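PDB 3RMQ: zinc-finger, which is of unknown function but binds a zinc ion through three cysteines and one histidine. Local coordinates for residues Asp56-Lys68 / Leu80-Leu94. The protein carries 1 engineered substitution. Sequence-based numbering, arbitrary orientation.
Sequences DGECPVCTIALAK and LAHRFDWSPALITRL. With ZN (zinc ion), chain B.
P60 lies against two aromatic rings, F84 and W86, in CH-pi contacts. Its CA stands over the centre of the F84 ring, 3.9 Å from the centroid and 8° off the normal. Its CB sits over a face of W86, 3.8 Å from the centroid of the six-membered ring. R83 CG covers the other face of F84.

A hydrogen bond within 80-94 fixes the indole: W86 NE1 donates to A81 O at 3.0 Å, nearly straight. F84 N reaches the same oxygen from the opposite face of its plane, closing the type I turn from A81 to F84. In 56-68, T63 OG1 donates to C59 O at 2.9 Å.

Helix 60-69 starts at the zinc site. C59 and C62 form its CxxC half, and H17 and C36 complete the set of three cysteines and one histidine. C59 SG also caps the helix, accepting from C62 N at 3.4 Å.

The remaining contacts are mainly apolar. T63 CB, OG1 and CG2 meet F84 at CE2 and CZ. V61 CG2 packs on L90 CD2 at 3.7 Å. V61 CG1, anti to the backbone N (chi1 175°), lies beside L94. The CG1 branch of I64 reaches W86 with CG1, at the ring edge, and A81 CB with CD1 at 3.6 Å; its CG2 meets L94 CD1. L80 CD2 ends on A67 CB at 3.6 Å. Helix 102-109 backs A81, W86 and L94.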
loop_
_atom_site.group_PDB
_atom_site.type_symbol
_atom_site.label_atom_id
_atom_site.label_comp_id
_atom_site.label_asym_id
_atom_site.label_seq_id
_atom_site.Cartn_x
_atom_site.Cartn_y
_atom_site.Cartn_z
ATOM N N ASP A 56 5.424 8.682 -8.253
ATOM C CA ASP A 56 5.508 7.224 -8.157
ATOM C C ASP A 56 4.123 6.610 -8.139
ATOM O O ASP A 56 3.175 7.213 -7.639
ATOM C CB ASP A 56 6.219 6.829 -6.872
ATOM C CG ASP A 56 7.744 7.120 -6.938
ATOM O OD1 ASP A 56 8.327 6.947 -8.034
ATOM O OD2 ASP A 56 8.334 7.481 -5.899
ATOM N N GLY A 57 4.019 5.375 -8.597
ATOM C CA GLY A 57 2.738 4.704 -8.583
ATOM C C GLY A 57 2.311 4.361 -7.159
ATOM O O GLY A 57 3.168 4.203 -6.284
ATOM N N GLU A 58 1.000 4.247 -6.916
ATOM C CA GLU A 58 0.559 3.791 -5.592
ATOM C C GLU A 58 1.049 2.368 -5.267
ATOM O O GLU A 58 1.127 1.505 -6.137
ATOM C CB GLU A 58 -0.964 3.834 -5.490
ATOM C CG GLU A 58 -1.501 5.224 -5.353
ATOM C CD GLU A 58 -1.564 5.999 -6.670
ATOM O OE1 GLU A 58 -1.802 5.361 -7.727
ATOM O OE2 GLU A 58 -1.360 7.250 -6.634
ATOM N N CYS A 59 1.358 2.127 -4.005
ATOM C CA CYS A 59 1.722 0.798 -3.508
ATOM C C CYS A 59 0.466 -0.076 -3.562
ATOM O O CYS A 59 -0.539 0.234 -2.917
ATOM C CB CYS A 59 2.222 0.892 -2.038
ATOM S SG CYS A 59 2.495 -0.787 -1.311
ATOM N N PRO A 60 0.464 -1.146 -4.385
ATOM C CA PRO A 60 -0.778 -1.939 -4.471
ATOM C C PRO A 60 -1.166 -2.535 -3.127
ATOM O O PRO A 60 -2.353 -2.634 -2.801
ATOM C CB PRO A 60 -0.407 -3.076 -5.452
ATOM C CG PRO A 60 0.677 -2.457 -6.318
ATOM C CD PRO A 60 1.490 -1.608 -5.332
ATOM N N VAL A 61 -0.178 -2.959 -2.336
ATOM C CA VAL A 61 -0.501 -3.630 -1.073
ATOM C C VAL A 61 -1.131 -2.656 -0.067
ATOM O O VAL A 61 -2.169 -2.943 0.551
ATOM C CB VAL A 61 0.776 -4.261 -0.479
ATOM C CG1 VAL A 61 0.473 -4.848 0.871
ATOM C CG2 VAL A 61 1.291 -5.359 -1.474
ATOM N N CYS A 62 -0.509 -1.500 0.086
ATOM C CA CYS A 62 -1.060 -0.459 0.957
ATOM C C CYS A 62 -2.480 -0.041 0.522
ATOM O O CYS A 62 -3.334 0.227 1.375
ATOM C CB CYS A 62 -0.169 0.803 0.941
ATOM S SG CYS A 62 1.249 0.708 2.006
ATOM N N THR A 63 -2.714 0.075 -0.778
ATOM C CA THR A 63 -4.027 0.540 -1.281
ATOM C C THR A 63 -5.128 -0.454 -0.874
ATOM O O THR A 63 -6.181 -0.065 -0.392
ATOM C CB THR A 63 -4.021 0.703 -2.842
ATOM O OG1 THR A 63 -3.006 1.650 -3.250
ATOM C CG2 THR A 63 -5.427 1.209 -3.363
ATOM N N ILE A 64 -4.865 -1.755 -1.083
ATOM C CA ILE A 64 -5.816 -2.809 -0.737
ATOM C C ILE A 64 -5.927 -2.907 0.798
ATOM O O ILE A 64 -7.024 -3.053 1.328
ATOM C CB ILE A 64 -5.374 -4.181 -1.312
ATOM C CG1 ILE A 64 -5.395 -4.169 -2.849
ATOM C CG2 ILE A 64 -6.230 -5.341 -0.740
ATOM C CD1 ILE A 64 -6.606 -3.593 -3.423
ATOM N N ALA A 65 -4.793 -2.845 1.510
ATOM C CA ALA A 65 -4.825 -2.878 2.995
ATOM C C ALA A 65 -5.698 -1.745 3.557
ATOM O O ALA A 65 -6.489 -1.953 4.476
ATOM C CB ALA A 65 -3.448 -2.820 3.565
ATOM N N LEU A 66 -5.560 -0.544 2.991
ATOM C CA LEU A 66 -6.383 0.613 3.398
ATOM C C LEU A 66 -7.878 0.364 3.135
ATOM O O LEU A 66 -8.735 0.549 4.041
ATOM C CB LEU A 66 -5.915 1.868 2.642
ATOM C CG LEU A 66 -6.700 3.146 2.970
ATOM C CD1 LEU A 66 -6.731 3.426 4.495
ATOM C CD2 LEU A 66 -6.100 4.368 2.215
ATOM N N ALA A 67 -8.231 -0.076 1.918
ATOM C CA ALA A 67 -9.644 -0.416 1.661
ATOM C C ALA A 67 -10.172 -1.416 2.690
ATOM O O ALA A 67 -11.271 -1.291 3.203
ATOM C CB ALA A 67 -9.819 -0.999 0.254
ATOM N N LYS A 68 -9.386 -2.440 2.972
ATOM C CA LYS A 68 -9.825 -3.461 3.914
ATOM C C LYS A 68 -10.022 -2.843 5.317
ATOM O O LYS A 68 -11.061 -3.102 5.974
ATOM C CB LYS A 68 -8.812 -4.598 3.966
ATOM C CG LYS A 68 -9.210 -5.750 4.909
ATOM C CD LYS A 68 -10.358 -6.572 4.366
ATOM C CE LYS A 68 -10.716 -7.672 5.380
ATOM N NZ LYS A 68 -11.792 -8.569 4.912
ATOM N N LEU A 80 -10.956 -2.824 -7.069
ATOM C CA LEU A 80 -9.853 -1.906 -6.843
ATOM C C LEU A 80 -8.510 -2.536 -7.279
ATOM O O LEU A 80 -7.686 -1.916 -7.958
ATOM C CB LEU A 80 -9.828 -1.612 -5.332
ATOM C CG LEU A 80 -8.799 -0.661 -4.770
ATOM C CD1 LEU A 80 -8.974 0.700 -5.467
ATOM C CD2 LEU A 80 -8.959 -0.535 -3.229
ATOM N N ALA A 81 -8.294 -3.778 -6.873
ATOM C CA ALA A 81 -6.989 -4.436 -7.034
ATOM C C ALA A 81 -6.705 -4.657 -8.505
ATOM O O ALA A 81 -5.552 -4.748 -8.936
ATOM C CB ALA A 81 -6.980 -5.763 -6.303
ATOM N N HIS A 82 -7.776 -4.728 -9.286
ATOM C CA HIS A 82 -7.636 -5.093 -10.663
ATOM C C HIS A 82 -6.821 -4.072 -11.412
ATOM O O HIS A 82 -6.273 -4.395 -12.447
ATOM C CB HIS A 82 -8.999 -5.355 -11.313
ATOM C CG HIS A 82 -9.479 -6.762 -11.118
ATOM N ND1 HIS A 82 -9.437 -7.398 -9.893
ATOM C CD2 HIS A 82 -9.985 -7.665 -11.991
ATOM C CE1 HIS A 82 -9.908 -8.626 -10.018
ATOM N NE2 HIS A 82 -10.246 -8.814 -11.281
ATOM N N ARG A 83 -6.662 -2.861 -10.889
ATOM C CA ARG A 83 -5.894 -1.884 -11.654
ATOM C C ARG A 83 -4.383 -1.842 -11.396
ATOM O O ARG A 83 -3.682 -1.003 -11.971
ATOM C CB ARG A 83 -6.488 -0.500 -11.466
ATOM C CG ARG A 83 -6.107 0.139 -10.189
ATOM C CD ARG A 83 -7.195 1.093 -9.782
ATOM N NE ARG A 83 -6.704 2.009 -8.771
ATOM C CZ ARG A 83 -7.450 2.927 -8.182
ATOM N NH1 ARG A 83 -6.909 3.720 -7.263
ATOM N NH2 ARG A 83 -8.734 3.042 -8.505
ATOM N N PHE A 84 -3.860 -2.735 -10.554
ATOM C CA PHE A 84 -2.407 -2.813 -10.328
ATOM C C PHE A 84 -1.785 -4.040 -11.000
ATOM O O PHE A 84 -2.491 -4.998 -11.312
ATOM C CB PHE A 84 -2.123 -2.876 -8.814
ATOM C CG PHE A 84 -2.613 -1.679 -8.078
ATOM C CD1 PHE A 84 -1.978 -0.470 -8.246
ATOM C CD2 PHE A 84 -3.680 -1.763 -7.195
ATOM C CE1 PHE A 84 -2.407 0.652 -7.564
ATOM C CE2 PHE A 84 -4.130 -0.657 -6.521
ATOM C CZ PHE A 84 -3.484 0.564 -6.696
ATOM N N ASP A 85 -0.466 -4.003 -11.189
ATOM C CA ASP A 85 0.320 -5.177 -11.573
ATOM C C ASP A 85 0.838 -5.864 -10.301
ATOM O O ASP A 85 1.361 -5.214 -9.420
ATOM C CB ASP A 85 1.490 -4.754 -12.464
ATOM C CG ASP A 85 1.027 -4.043 -13.748
ATOM O OD1 ASP A 85 -0.127 -4.285 -14.185
ATOM O OD2 ASP A 85 1.810 -3.237 -14.309
ATOM N N TRP A 86 0.684 -7.171 -10.220
ATOM C CA TRP A 86 0.932 -7.905 -8.994
ATOM C C TRP A 86 2.038 -8.960 -9.158
ATOM O O TRP A 86 1.825 -10.037 -9.738
ATOM C CB TRP A 86 -0.337 -8.615 -8.569
ATOM C CG TRP A 86 -1.409 -7.688 -8.097
ATOM C CD1 TRP A 86 -2.465 -7.176 -8.815
ATOM C CD2 TRP A 86 -1.531 -7.202 -6.790
ATOM N NE1 TRP A 86 -3.243 -6.385 -7.999
ATOM C CE2 TRP A 86 -2.699 -6.394 -6.740
ATOM C CE3 TRP A 86 -0.781 -7.367 -5.640
ATOM C CZ2 TRP A 86 -3.086 -5.729 -5.588
ATOM C CZ3 TRP A 86 -1.184 -6.732 -4.481
ATOM C CH2 TRP A 86 -2.325 -5.912 -4.466
ATOM N N SER A 87 3.217 -8.647 -8.647
ATOM C CA SER A 87 4.330 -9.576 -8.689
ATOM C C SER A 87 4.225 -10.540 -7.515
ATOM O O SER A 87 3.455 -10.307 -6.592
ATOM C CB SER A 87 5.627 -8.817 -8.580
ATOM O OG SER A 87 5.698 -8.257 -7.294
ATOM N N PRO A 88 5.008 -11.632 -7.546
ATOM C CA PRO A 88 4.949 -12.560 -6.417
ATOM C C PRO A 88 5.359 -11.856 -5.131
ATOM O O PRO A 88 4.823 -12.162 -4.083
ATOM C CB PRO A 88 5.958 -13.667 -6.805
ATOM C CG PRO A 88 5.959 -13.658 -8.290
ATOM C CD PRO A 88 5.757 -12.191 -8.691
ATOM N N ALA A 89 6.278 -10.899 -5.205
ATOM C CA ALA A 89 6.684 -10.178 -4.023
ATOM C C ALA A 89 5.489 -9.439 -3.431
ATOM O O ALA A 89 5.285 -9.453 -2.222
ATOM C CB ALA A 89 7.823 -9.168 -4.360
ATOM N N LEU A 90 4.714 -8.775 -4.285
ATOM C CA LEU A 90 3.561 -7.995 -3.790
ATOM C C LEU A 90 2.436 -8.863 -3.290
ATOM O O LEU A 90 1.837 -8.571 -2.282
ATOM C CB LEU A 90 3.005 -7.083 -4.874
ATOM C CG LEU A 90 4.004 -5.969 -5.193
ATOM C CD1 LEU A 90 3.628 -5.281 -6.476
ATOM C CD2 LEU A 90 3.957 -4.981 -4.030
ATOM N N ILE A 91 2.133 -9.932 -4.020
ATOM C CA ILE A 91 1.039 -10.824 -3.645
ATOM C C ILE A 91 1.359 -11.486 -2.329
ATOM O O ILE A 91 0.505 -11.580 -1.454
ATOM C CB ILE A 91 0.767 -11.892 -4.748
ATOM C CG1 ILE A 91 0.388 -11.188 -6.065
ATOM C CG2 ILE A 91 -0.333 -12.857 -4.298
ATOM C CD1 ILE A 91 0.332 -12.155 -7.310
ATOM N N THR A 92 2.579 -11.966 -2.159
ATOM C CA THR A 92 2.861 -12.672 -0.919
ATOM C C THR A 92 2.932 -11.652 0.230
ATOM O O THR A 92 2.560 -11.961 1.367
ATOM C CB THR A 92 4.110 -13.580 -1.021
ATOM O OG1 THR A 92 5.260 -12.779 -1.278
ATOM C CG2 THR A 92 3.923 -14.599 -2.150
ATOM N N ARG A 93 3.342 -10.421 -0.067
ATOM C CA ARG A 93 3.294 -9.365 0.944
ATOM C C ARG A 93 1.823 -9.042 1.350
ATOM O O ARG A 93 1.520 -8.874 2.533
ATOM C CB ARG A 93 4.018 -8.111 0.424
ATOM C CG ARG A 93 4.118 -6.983 1.432
ATOM C CD ARG A 93 5.014 -5.801 0.850
ATOM N NE ARG A 93 6.353 -6.289 0.504
ATOM C CZ ARG A 93 7.038 -5.968 -0.600
ATOM N NH1 ARG A 93 6.533 -5.135 -1.494
ATOM N NH2 ARG A 93 8.253 -6.486 -0.820
ATOM N N LEU A 94 0.899 -8.981 0.379
ATOM C CA LEU A 94 -0.521 -8.727 0.713
ATOM C C LEU A 94 -1.088 -9.882 1.549
ATOM O O LEU A 94 -1.920 -9.662 2.435
ATOM C CB LEU A 94 -1.378 -8.591 -0.544
ATOM C CG LEU A 94 -2.874 -8.293 -0.342
ATOM C CD1 LEU A 94 -3.059 -6.995 0.397
ATOM C CD2 LEU A 94 -3.582 -8.218 -1.690
HETATM ZN ZN ZN B . 3.058 -0.016 0.841
#